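3-chlorocatechol 1,2-dioxygenase (Rhodococcus opacus, PDB 2BOY) probably catalyses the iron(III)-dependent intradiol ring cleavage of catechols such as 3-chlorocatechol, a step in the breakdown of aromatic compounds. Local coordinates at residues M92-E98 against L140-R146; G100-I104 against H242-S246; R188-W194 against T206-F210. All coordinates share one frame; numbering follows the deposited sequence.

Contact 1: residues M92-E98 against L140-R146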
loop_
_atom_site.group_PDB
_atom_site.type_symbol
_atom_site.label_atom_id
_atom_site.label_comp_id
_atom_site.label_asym_id
_atom_site.label_seq_id
_atom_site.Cartn_x
_atom_site.Cartn_y
_atom_site.Cartn_z
ATOM N N MET A 92 36.908 7.728 3.588
ATOM C CA MET A 92 35.588 7.570 4.178
ATOM C C MET A 92 35.712 7.277 5.678
ATOM O O MET A 92 36.712 6.635 6.080
ATOM C CB MET A 92 34.817 6.423 3.499
ATOM C CG MET A 92 34.440 6.686 1.992
ATOM S SD MET A 92 33.332 8.107 1.808
ATOM C CE MET A 92 31.778 7.400 2.301
ATOM N N PRO A 93 34.771 7.772 6.496
ATOM C CA PRO A 93 34.827 7.537 7.952
ATOM C C PRO A 93 34.752 6.059 8.282
ATOM O O PRO A 93 33.785 5.375 7.888
ATOM C CB PRO A 93 33.647 8.350 8.508
ATOM C CG PRO A 93 33.469 9.513 7.478
ATOM C CD PRO A 93 33.688 8.729 6.130
ATOM N N MET A 94 35.841 5.557 8.903
ATOM C CA MET A 94 35.969 4.140 9.179
ATOM C C MET A 94 36.530 3.962 10.597
ATOM O O MET A 94 37.232 4.836 11.107
ATOM C CB MET A 94 36.949 3.513 8.173
ATOM C CG MET A 94 36.372 3.424 6.794
ATOM S SD MET A 94 37.428 2.640 5.615
ATOM C CE MET A 94 38.536 3.956 5.263
ATOM N N ARG A 95 36.241 2.824 11.207
ATOM C CA ARG A 95 36.739 2.565 12.556
ATOM C C ARG A 95 38.217 2.206 12.486
ATOM O O ARG A 95 38.686 1.780 11.437
ATOM C CB ARG A 95 35.953 1.420 13.196
ATOM C CG ARG A 95 34.516 1.893 13.550
ATOM C CD ARG A 95 33.511 0.772 13.706
ATOM N NE ARG A 95 33.143 0.093 12.454
ATOM C CZ ARG A 95 32.127 -0.762 12.369
ATOM N NH1 ARG A 95 31.405 -1.044 13.455
ATOM N NH2 ARG A 95 31.825 -1.350 11.225
ATOM N N ASP A 96 38.948 2.354 13.602
ATOM C CA ASP A 96 40.378 2.009 13.581
ATOM C C ASP A 96 40.659 0.548 13.226
ATOM O O ASP A 96 41.778 0.216 12.813
ATOM C CB ASP A 96 41.172 2.390 14.851
ATOM C CG ASP A 96 40.497 1.998 16.156
ATOM O OD1 ASP A 96 39.683 1.055 16.209
ATOM O OD2 ASP A 96 40.774 2.595 17.224
ATOM N N ASP A 97 39.672 -0.318 13.355
ATOM C CA ASP A 97 39.880 -1.727 13.005
ATOM C C ASP A 97 38.902 -2.194 11.928
ATOM O O ASP A 97 38.505 -3.363 11.883
ATOM C CB ASP A 97 39.790 -2.615 14.260
ATOM C CG ASP A 97 38.435 -2.553 14.940
ATOM O OD1 ASP A 97 37.525 -1.766 14.498
ATOM O OD2 ASP A 97 38.194 -3.247 15.952
ATOM N N GLU A 98 38.498 -1.260 11.070
ATOM C CA GLU A 98 37.470 -1.557 10.065
ATOM C C GLU A 98 37.876 -2.737 9.201
ATOM O O GLU A 98 38.973 -2.747 8.659
ATOM C CB GLU A 98 37.229 -0.313 9.196
ATOM C CG GLU A 98 35.942 -0.358 8.400
ATOM C CD GLU A 98 34.725 -0.202 9.273
ATOM O OE1 GLU A 98 34.697 0.747 10.096
ATOM O OE2 GLU A 98 33.794 -1.042 9.130
ATOM N N LEU A 140 26.275 1.516 14.889
ATOM C CA LEU A 140 27.481 1.936 14.188
ATOM C C LEU A 140 27.723 3.381 14.557
ATOM O O LEU A 140 26.768 4.085 14.865
ATOM C CB LEU A 140 27.338 1.833 12.644
ATOM C CG LEU A 140 27.137 0.460 12.011
ATOM C CD1 LEU A 140 27.281 0.586 10.462
ATOM C CD2 LEU A 140 28.099 -0.595 12.555
ATOM N N PRO A 141 28.970 3.837 14.523
ATOM C CA PRO A 141 29.262 5.258 14.727
ATOM C C PRO A 141 28.486 6.101 13.721
ATOM O O PRO A 141 28.407 5.692 12.542
ATOM C CB PRO A 141 30.768 5.362 14.436
ATOM C CG PRO A 141 31.319 3.995 14.751
ATOM C CD PRO A 141 30.204 3.051 14.292
ATOM N N ASP A 142 27.915 7.216 14.181
ATOM C CA ASP A 142 27.236 8.158 13.265
ATOM C C ASP A 142 28.153 8.574 12.129
ATOM O O ASP A 142 29.310 8.966 12.364
ATOM C CB ASP A 142 26.836 9.435 14.009
ATOM C CG ASP A 142 25.704 9.212 15.026
ATOM O OD1 ASP A 142 25.029 8.155 15.026
ATOM O OD2 ASP A 142 25.400 10.121 15.822
ATOM N N TYR A 143 27.620 8.527 10.913
ATOM C CA TYR A 143 28.333 8.861 9.676
ATOM C C TYR A 143 29.463 7.895 9.311
ATOM O O TYR A 143 30.294 8.226 8.468
ATOM C CB TYR A 143 28.828 10.318 9.630
ATOM C CG TYR A 143 27.680 11.349 9.606
ATOM C CD1 TYR A 143 26.787 11.407 8.538
ATOM C CD2 TYR A 143 27.507 12.262 10.665
ATOM C CE1 TYR A 143 25.741 12.338 8.521
ATOM C CE2 TYR A 143 26.455 13.227 10.647
ATOM C CZ TYR A 143 25.579 13.232 9.588
ATOM O OH TYR A 143 24.558 14.167 9.560
ATOM N N LEU A 144 29.473 6.696 9.886
ATOM C CA LEU A 144 30.424 5.713 9.362
ATOM C C LEU A 144 30.079 5.573 7.868
ATOM O O LEU A 144 28.886 5.434 7.540
ATOM C CB LEU A 144 30.236 4.364 10.011
ATOM C CG LEU A 144 31.425 3.416 9.852
ATOM C CD1 LEU A 144 32.546 3.940 10.829
ATOM C CD2 LEU A 144 30.993 2.025 10.163
ATOM N N PHE A 145 31.088 5.572 6.998
ATOM C CA PHE A 145 30.897 5.303 5.559
ATOM C C PHE A 145 29.907 6.274 4.905
ATOM O O PHE A 145 29.198 5.906 3.980
ATOM C CB PHE A 145 30.481 3.848 5.285
ATOM C CG PHE A 145 31.635 2.887 5.394
ATOM C CD1 PHE A 145 31.674 1.942 6.433
ATOM C CD2 PHE A 145 32.717 3.006 4.536
ATOM C CE1 PHE A 145 32.784 1.092 6.552
ATOM C CE2 PHE A 145 33.826 2.152 4.626
ATOM C CZ PHE A 145 33.848 1.193 5.648
ATOM N N ARG A 146 29.958 7.524 5.359
ATOM C CA ARG A 146 29.219 8.635 4.738
ATOM C C ARG A 146 30.142 9.839 4.694
ATOM O O ARG A 146 30.720 10.231 5.734
ATOM C CB ARG A 146 27.992 8.958 5.610
ATOM C CG ARG A 146 26.978 7.816 5.718
ATOM C CD ARG A 146 25.758 8.100 6.621
ATOM N NE ARG A 146 24.842 6.964 6.708
ATOM C CZ ARG A 146 23.855 6.686 5.846
ATOM N NH1 ARG A 146 23.632 7.456 4.749
ATOM N NH2 ARG A 146 23.075 5.630 6.079
#

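Contact 2: residues G100-I104 against H242-S246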
loop_
_atom_site.group_PDB
_atom_site.type_symbol
_atom_site.label_atom_id
_atom_site.label_comp_id
_atom_site.label_asym_id
_atom_site.label_seq_id
_atom_site.Cartn_x
_atom_site.Cartn_y
_atom_site.Cartn_z
ATOM N N GLY A 100 37.470 -5.505 5.874
ATOM C CA GLY A 100 37.162 -5.477 4.450
ATOM C C GLY A 100 38.366 -5.134 3.584
ATOM O O GLY A 100 39.414 -4.762 4.085
ATOM N N ASP A 101 38.219 -5.306 2.279
ATOM C CA ASP A 101 39.256 -5.042 1.309
ATOM C C ASP A 101 39.301 -3.535 1.036
ATOM O O ASP A 101 38.249 -2.935 0.827
ATOM C CB ASP A 101 38.931 -5.780 0.001
ATOM C CG ASP A 101 38.847 -7.307 0.180
ATOM O OD1 ASP A 101 39.661 -7.851 0.943
ATOM O OD2 ASP A 101 38.004 -8.016 -0.395
ATOM N N THR A 102 40.496 -2.946 1.045
ATOM C CA THR A 102 40.690 -1.517 0.750
ATOM C C THR A 102 40.359 -1.244 -0.696
ATOM O O THR A 102 40.740 -2.012 -1.583
ATOM C CB THR A 102 42.150 -1.102 1.034
ATOM O OG1 THR A 102 42.364 -1.135 2.450
ATOM C CG2 THR A 102 42.356 0.380 0.693
ATOM N N LEU A 103 39.630 -0.154 -0.930
ATOM C CA LEU A 103 39.261 0.241 -2.266
ATOM C C LEU A 103 39.760 1.657 -2.495
ATOM O O LEU A 103 39.447 2.558 -1.681
ATOM C CB LEU A 103 37.719 0.229 -2.441
ATOM C CG LEU A 103 37.253 0.739 -3.819
ATOM C CD1 LEU A 103 37.774 -0.153 -4.971
ATOM C CD2 LEU A 103 35.703 0.893 -3.877
ATOM N N ILE A 104 40.478 1.870 -3.595
ATOM C CA ILE A 104 40.879 3.231 -3.995
ATOM C C ILE A 104 40.050 3.587 -5.194
ATOM O O ILE A 104 40.117 2.916 -6.254
ATOM C CB ILE A 104 42.391 3.353 -4.288
ATOM C CG1 ILE A 104 43.222 2.820 -3.096
ATOM C CG2 ILE A 104 42.752 4.777 -4.674
ATOM C CD1 ILE A 104 42.957 3.503 -1.740
ATOM N N HIS A 242 45.209 -4.408 -2.454
ATOM C CA HIS A 242 44.015 -3.600 -2.395
ATOM C C HIS A 242 43.445 -3.551 -3.804
ATOM O O HIS A 242 44.016 -4.161 -4.739
ATOM C CB HIS A 242 44.270 -2.212 -1.778
ATOM C CG HIS A 242 45.089 -1.293 -2.633
ATOM N ND1 HIS A 242 46.409 -1.004 -2.360
ATOM C CD2 HIS A 242 44.771 -0.574 -3.739
ATOM C CE1 HIS A 242 46.879 -0.169 -3.271
ATOM N NE2 HIS A 242 45.910 0.095 -4.129
ATOM N N PHE A 243 42.313 -2.871 -3.945
ATOM C CA PHE A 243 41.619 -2.796 -5.214
ATOM C C PHE A 243 41.555 -1.357 -5.614
ATOM O O PHE A 243 41.457 -0.486 -4.741
ATOM C CB PHE A 243 40.237 -3.419 -5.086
ATOM C CG PHE A 243 40.310 -4.897 -4.816
ATOM C CD1 PHE A 243 40.476 -5.790 -5.865
ATOM C CD2 PHE A 243 40.343 -5.374 -3.512
ATOM C CE1 PHE A 243 40.601 -7.187 -5.614
ATOM C CE2 PHE A 243 40.486 -6.754 -3.244
ATOM C CZ PHE A 243 40.611 -7.652 -4.292
ATOM N N GLU A 244 41.601 -1.131 -6.912
ATOM C CA GLU A 244 41.470 0.207 -7.461
ATOM C C GLU A 244 40.436 0.212 -8.579
ATOM O O GLU A 244 40.278 -0.774 -9.319
ATOM C CB GLU A 244 42.836 0.663 -7.952
ATOM C CG GLU A 244 42.846 1.931 -8.749
ATOM C CD GLU A 244 44.252 2.190 -9.284
ATOM O OE1 GLU A 244 44.409 2.251 -10.530
ATOM O OE2 GLU A 244 45.194 2.283 -8.458
ATOM N N THR A 245 39.722 1.327 -8.694
ATOM C CA THR A 245 38.725 1.476 -9.750
ATOM C C THR A 245 38.616 2.956 -10.153
ATOM O O THR A 245 39.098 3.803 -9.444
ATOM C CB THR A 245 37.383 0.867 -9.281
ATOM O OG1 THR A 245 36.500 0.746 -10.410
ATOM C CG2 THR A 245 36.624 1.809 -8.316
ATOM N N SER A 246 38.019 3.237 -11.314
ATOM C CA SER A 246 37.981 4.585 -11.875
ATOM C C SER A 246 36.589 4.728 -12.419
ATOM O O SER A 246 36.008 3.754 -12.928
ATOM C CB SER A 246 38.952 4.737 -13.058
ATOM O OG SER A 246 40.288 4.629 -12.599
#

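Contact 3: residues R188-W194 against T206-F210. With FE (Fe (III) ion), chain I; BHO (benzhydroxamic acid), chain J.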
loop_
_atom_site.group_PDB
_atom_site.type_symbol
_atom_site.label_atom_id
_atom_site.label_comp_id
_atom_site.label_asym_id
_atom_site.label_seq_id
_atom_site.Cartn_x
_atom_site.Cartn_y
_atom_site.Cartn_z
ATOM N N ARG A 188 20.510 -6.919 -2.420
ATOM C CA ARG A 188 21.102 -5.959 -3.363
ATOM C C ARG A 188 22.602 -6.321 -3.538
ATOM O O ARG A 188 23.278 -6.619 -2.543
ATOM C CB ARG A 188 21.029 -4.541 -2.767
ATOM C CG ARG A 188 19.608 -4.069 -2.456
ATOM C CD ARG A 188 19.397 -2.578 -2.824
ATOM N NE ARG A 188 19.694 -2.426 -4.248
ATOM C CZ ARG A 188 20.375 -1.431 -4.795
ATOM N NH1 ARG A 188 20.856 -0.436 -4.043
ATOM N NH2 ARG A 188 20.616 -1.484 -6.100
ATOM N N PRO A 189 23.131 -6.212 -4.759
ATOM C CA PRO A 189 24.574 -6.394 -4.979
ATOM C C PRO A 189 25.280 -5.221 -4.290
ATOM O O PRO A 189 24.606 -4.206 -3.982
ATOM C CB PRO A 189 24.725 -6.288 -6.496
ATOM C CG PRO A 189 23.615 -5.354 -6.901
ATOM C CD PRO A 189 22.425 -5.801 -6.003
ATOM N N ALA A 190 26.582 -5.343 -4.040
ATOM C CA ALA A 190 27.361 -4.283 -3.342
ATOM C C ALA A 190 27.382 -3.026 -4.164
ATOM O O ALA A 190 27.483 -3.130 -5.368
ATOM C CB ALA A 190 28.791 -4.768 -3.134
ATOM N N HIS A 191 27.315 -1.851 -3.528
ATOM C CA HIS A 191 27.235 -0.583 -4.286
ATOM C C HIS A 191 27.687 0.637 -3.462
ATOM O O HIS A 191 27.638 0.625 -2.224
ATOM C CB HIS A 191 25.782 -0.355 -4.781
ATOM C CG HIS A 191 24.782 -0.371 -3.671
ATOM N ND1 HIS A 191 24.213 -1.526 -3.192
ATOM C CD2 HIS A 191 24.328 0.632 -2.886
ATOM C CE1 HIS A 191 23.428 -1.230 -2.165
ATOM N NE2 HIS A 191 23.465 0.083 -1.973
ATOM N N LEU A 192 28.090 1.694 -4.175
ATOM C CA LEU A 192 28.405 2.981 -3.612
ATOM C C LEU A 192 27.307 3.905 -4.120
ATOM O O LEU A 192 27.037 3.884 -5.335
ATOM C CB LEU A 192 29.746 3.481 -4.146
ATOM C CG LEU A 192 30.917 2.506 -3.957
ATOM C CD1 LEU A 192 32.181 3.163 -4.504
ATOM C CD2 LEU A 192 31.038 2.271 -2.423
ATOM N N HIS A 193 26.700 4.674 -3.206
ATOM C CA HIS A 193 25.617 5.675 -3.536
ATOM C C HIS A 193 26.249 7.046 -3.735
ATOM O O HIS A 193 27.141 7.402 -2.976
ATOM C CB HIS A 193 24.681 5.844 -2.352
ATOM C CG HIS A 193 23.716 4.707 -2.144
ATOM N ND1 HIS A 193 22.529 4.631 -2.834
ATOM C CD2 HIS A 193 23.732 3.641 -1.295
ATOM C CE1 HIS A 193 21.869 3.547 -2.455
ATOM N NE2 HIS A 193 22.587 2.922 -1.532
ATOM N N TRP A 194 25.731 7.886 -4.657
ATOM C CA TRP A 194 26.315 9.201 -4.873
ATOM C C TRP A 194 25.197 10.196 -5.175
ATOM O O TRP A 194 24.268 9.862 -5.910
ATOM C CB TRP A 194 27.211 9.199 -6.108
ATOM C CG TRP A 194 28.326 8.201 -6.077
ATOM C CD1 TRP A 194 28.254 6.879 -6.414
ATOM C CD2 TRP A 194 29.684 8.449 -5.699
ATOM N NE1 TRP A 194 29.486 6.291 -6.236
ATOM C CE2 TRP A 194 30.381 7.235 -5.819
ATOM C CE3 TRP A 194 30.387 9.585 -5.252
ATOM C CZ2 TRP A 194 31.740 7.124 -5.539
ATOM C CZ3 TRP A 194 31.750 9.466 -4.963
ATOM C CH2 TRP A 194 32.401 8.250 -5.107
ATOM N N THR A 206 23.070 8.540 -8.298
ATOM C CA THR A 206 23.393 7.300 -8.966
ATOM C C THR A 206 24.035 6.306 -7.978
ATOM O O THR A 206 24.198 6.614 -6.796
ATOM C CB THR A 206 24.293 7.600 -10.221
ATOM O OG1 THR A 206 24.387 6.443 -11.067
ATOM C CG2 THR A 206 25.751 7.986 -9.865
ATOM N N GLN A 207 24.357 5.129 -8.484
ATOM C CA GLN A 207 24.970 4.060 -7.670
ATOM C C GLN A 207 25.996 3.402 -8.544
ATOM O O GLN A 207 25.781 3.280 -9.750
ATOM C CB GLN A 207 23.937 2.991 -7.364
ATOM C CG GLN A 207 22.863 3.460 -6.397
ATOM C CD GLN A 207 22.059 2.333 -5.813
ATOM O OE1 GLN A 207 22.578 1.234 -5.572
ATOM N NE2 GLN A 207 20.793 2.606 -5.556
ATOM N N LEU A 208 27.075 2.897 -7.949
ATOM C CA LEU A 208 28.037 2.137 -8.767
ATOM C C LEU A 208 28.202 0.762 -8.129
ATOM O O LEU A 208 28.268 0.675 -6.926
ATOM C CB LEU A 208 29.389 2.875 -8.827
ATOM C CG LEU A 208 29.274 4.258 -9.510
ATOM C CD1 LEU A 208 30.548 5.084 -9.365
ATOM C CD2 LEU A 208 28.881 4.107 -10.993
ATOM N N TYR A 209 28.230 -0.272 -8.950
ATOM C CA TYR A 209 28.251 -1.675 -8.537
ATOM C C TYR A 209 29.581 -2.283 -8.973
ATOM O O TYR A 209 30.351 -1.634 -9.658
ATOM C CB TYR A 209 27.128 -2.407 -9.245
ATOM C CG TYR A 209 25.765 -1.791 -9.009
ATOM C CD1 TYR A 209 25.230 -0.878 -9.911
ATOM C CD2 TYR A 209 25.014 -2.140 -7.877
ATOM C CE1 TYR A 209 23.990 -0.298 -9.683
ATOM C CE2 TYR A 209 23.767 -1.561 -7.638
ATOM C CZ TYR A 209 23.269 -0.650 -8.550
ATOM O OH TYR A 209 22.029 -0.089 -8.342
ATOM N N PHE A 210 29.871 -3.510 -8.560
ATOM C CA PHE A 210 31.185 -4.149 -8.829
ATOM C C PHE A 210 30.941 -5.327 -9.769
ATOM O O PHE A 210 30.137 -6.203 -9.443
ATOM C CB PHE A 210 31.803 -4.561 -7.510
ATOM C CG PHE A 210 32.034 -3.407 -6.593
ATOM C CD1 PHE A 210 31.098 -3.058 -5.629
ATOM C CD2 PHE A 210 33.156 -2.597 -6.758
ATOM C CE1 PHE A 210 31.297 -1.964 -4.836
ATOM C CE2 PHE A 210 33.356 -1.496 -5.952
ATOM C CZ PHE A 210 32.424 -1.181 -4.989
HETATM FE FE FE I . 22.267 0.984 -0.587
HETATM C C1 BHO J . 18.448 0.419 -1.019
HETATM C C2 BHO J . 17.490 0.561 -2.133
HETATM C C3 BHO J . 16.203 0.042 -1.978
HETATM C C4 BHO J . 15.867 -0.615 -0.784
HETATM C C5 BHO J . 16.780 -0.749 0.249
HETATM C C6 BHO J . 18.077 -0.247 0.138
HETATM C C BHO J . 19.826 0.979 -1.189
HETATM O O1 BHO J . 20.243 1.042 -2.298
HETATM N N BHO J . 20.637 1.361 -0.223
HETATM O O2 BHO J . 20.311 2.103 0.717
HETATM O O HOH W 1 28.081 -5.118 -6.988
HETATM O O HOH W 2 21.883 6.479 -4.886
#

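Contact 1: residues M92-E98 against L140-R146
Pro93 and Phe145 pin together two loops of the dioxygenase domain: one, before strand 102-110, contains a type I beta turn from Arg95 to Glu98; the other, linking strands 121-125 and 146-150, folds into two overlapping type II turns, Pro141 to Leu144 and Tyr143 to Arg146. Phe145 N donates to Pro93 O (2.8 Å), meeting a lone pair in the carbonyl plane. Packing is tight around the Phe145 ring. Although the CB of Phe145 points away from the other loop, its CG stands anti to the carbonyl carbon (chi1 -77°), which brings the ring back against Met94 and Met92. Met94 CG lies 3.6 Å from Phe145 CZ, and Met94 SD, 4.7 Å from the ring centroid, makes an oblique Met-aromatic contact. The Met92 methyl, CE, presses on Phe145 C at 3.4 Å. Thr161 of strand 156-162 touches both Met92 and Phe145. Glu98 OE2 comes in at the ring edge, 3.5 Å from Phe145 CE1, with the carboxylate turned 77° to the ring.

The open side rests on Arg95 and the exposed Pro141, with Arg95 CG and Pro141 CG 4.0 Å apart. Buried Leu144 separates it from the Phe145 cluster, its CD2 over one guanidinium face. Glu98 is gripped side-on by Arg95: NH2 reaches Glu98 OE2, while Glu98 OE1 accepts from Arg95 N and, in a nearly straight 2.9 Å bond, from Arg95 NE.

Contact 2: residues G100-I104 against H242-S246
His242 and Phe243 reach their partners in 100-104 through different first torsions. In His242, CG sits between the backbone N and the carbonyl carbon (chi1 70°), and the imidazole then lies obliquely against Ile104, with His242 CD2 3.8 Å from Ile104 CG1. In Phe243, CG is anti to the carbonyl carbon (chi1 -66°), which carries the ring back along the sheet to Asp101, whose CB meets the ring edge 3.7 Å from Phe243 CE2. Leu103 CD1 packs 4.0 Å from Thr245 CG2.

Between these side chains, the backbones pair as parallel strands, joining 102-110 to 241-250 within the mixed, curled beta sheet of the dioxygenase domain. Phe243 straddles Thr102 and Ile104. Its N donates to Thr102 O (Phe243 N to Thr102 O, 3.0 Å), and Ile104 N donates to Phe243 O at 2.8 Å. Ile104 O then accepts from Thr245 N at 2.9 Å. CA-H...O contacts fill in between, one of them from Leu103 CA to Phe243 O at 3.4 Å. The register puts Leu103 and Phe243 on one face of the sheet, Ile104 and Glu244 on the other. At the start of the pairing, Thr102 CB and His242 CB stand 3.7 Å apart.

Each strand has a further neighbour in the sheet. Strand 156-162 runs antiparallel to 102-110 and bonds to Leu103 through the Thr161 backbone, while strand 229-236 runs antiparallel to 241-250, pairs with His242 and Glu244 through the backbones of Ile235 and Asp233, and accepts the Thr245 hydroxyl on Ser231 O.

Contact 3: residues R188-W194 against T206-F210
The beta hairpin of strands 187-197 and 204-210 carries two ligands of the ferric iron, His191 and His193, beside Gln207 and Tyr209 of the partner strand. The metal is bound by His191 NE2 at 2.0 Å and His193 NE2 at 2.2 Å, with Tyr133 as the third protein ligand and benzhydroxamic acid alongside. Antiparallel hydrogen-bonded pairs, Leu192 with Leu208 and Trp194 with Thr206, fix the register; on their face of the sheet Leu208 CD1 packs 3.5 Å from Trp194 NE1.

Gln207 shares the face of the histidines, and Arg188 reaches it from the opposite direction. Arg188 NH1 meets an in-plane lone pair of Gln207 OE1 (2.8 Å, 161° at the hydrogen). Arg188 NH2 donates to Tyr209 OH at 3.0 Å and also forms a salt bridge with Asp219. Gln207 OE1 lies over one face of the His191 imidazole, 3.3 Å from His191 CD2, and Gln207 NE2 is anchored on Ile74 O.

With CG between the backbone N and the carbonyl carbon (chi1 56°), His191 lies against Gln207 and turns ND1 to Pro189 O (2.8 Å), an almost straight bond in the ring plane. His193 ND1 donates to a water that bonds in turn to Thr206 O. These bonds probably help to fix the rotation of both rings, while Gln207, Tyr209 and Asp219 together probably position the Arg188 guanidinium at the ligand pocket.

The three contacts lie in one dioxygenase domain at different distances from the iron. Contact 3 contains the metal site and is nested within the chain loop closed by contact 2. These two meet directly: Leu103 CD2 packs 3.9 Å from Phe210 CE2, and 4.2 Å from Leu192 CD1, although the Leu103 side chain is still about 14 Å from the iron. Contact 1 adjoins contact 2 in sequence, their centres 16 Å apart, and its nearest atoms stay about 7 Å from contact 3. It approaches the active site through Arg146, whose side chain lies about 4 Å from that of the iron ligand Tyr133 and about 8 Å from the metal.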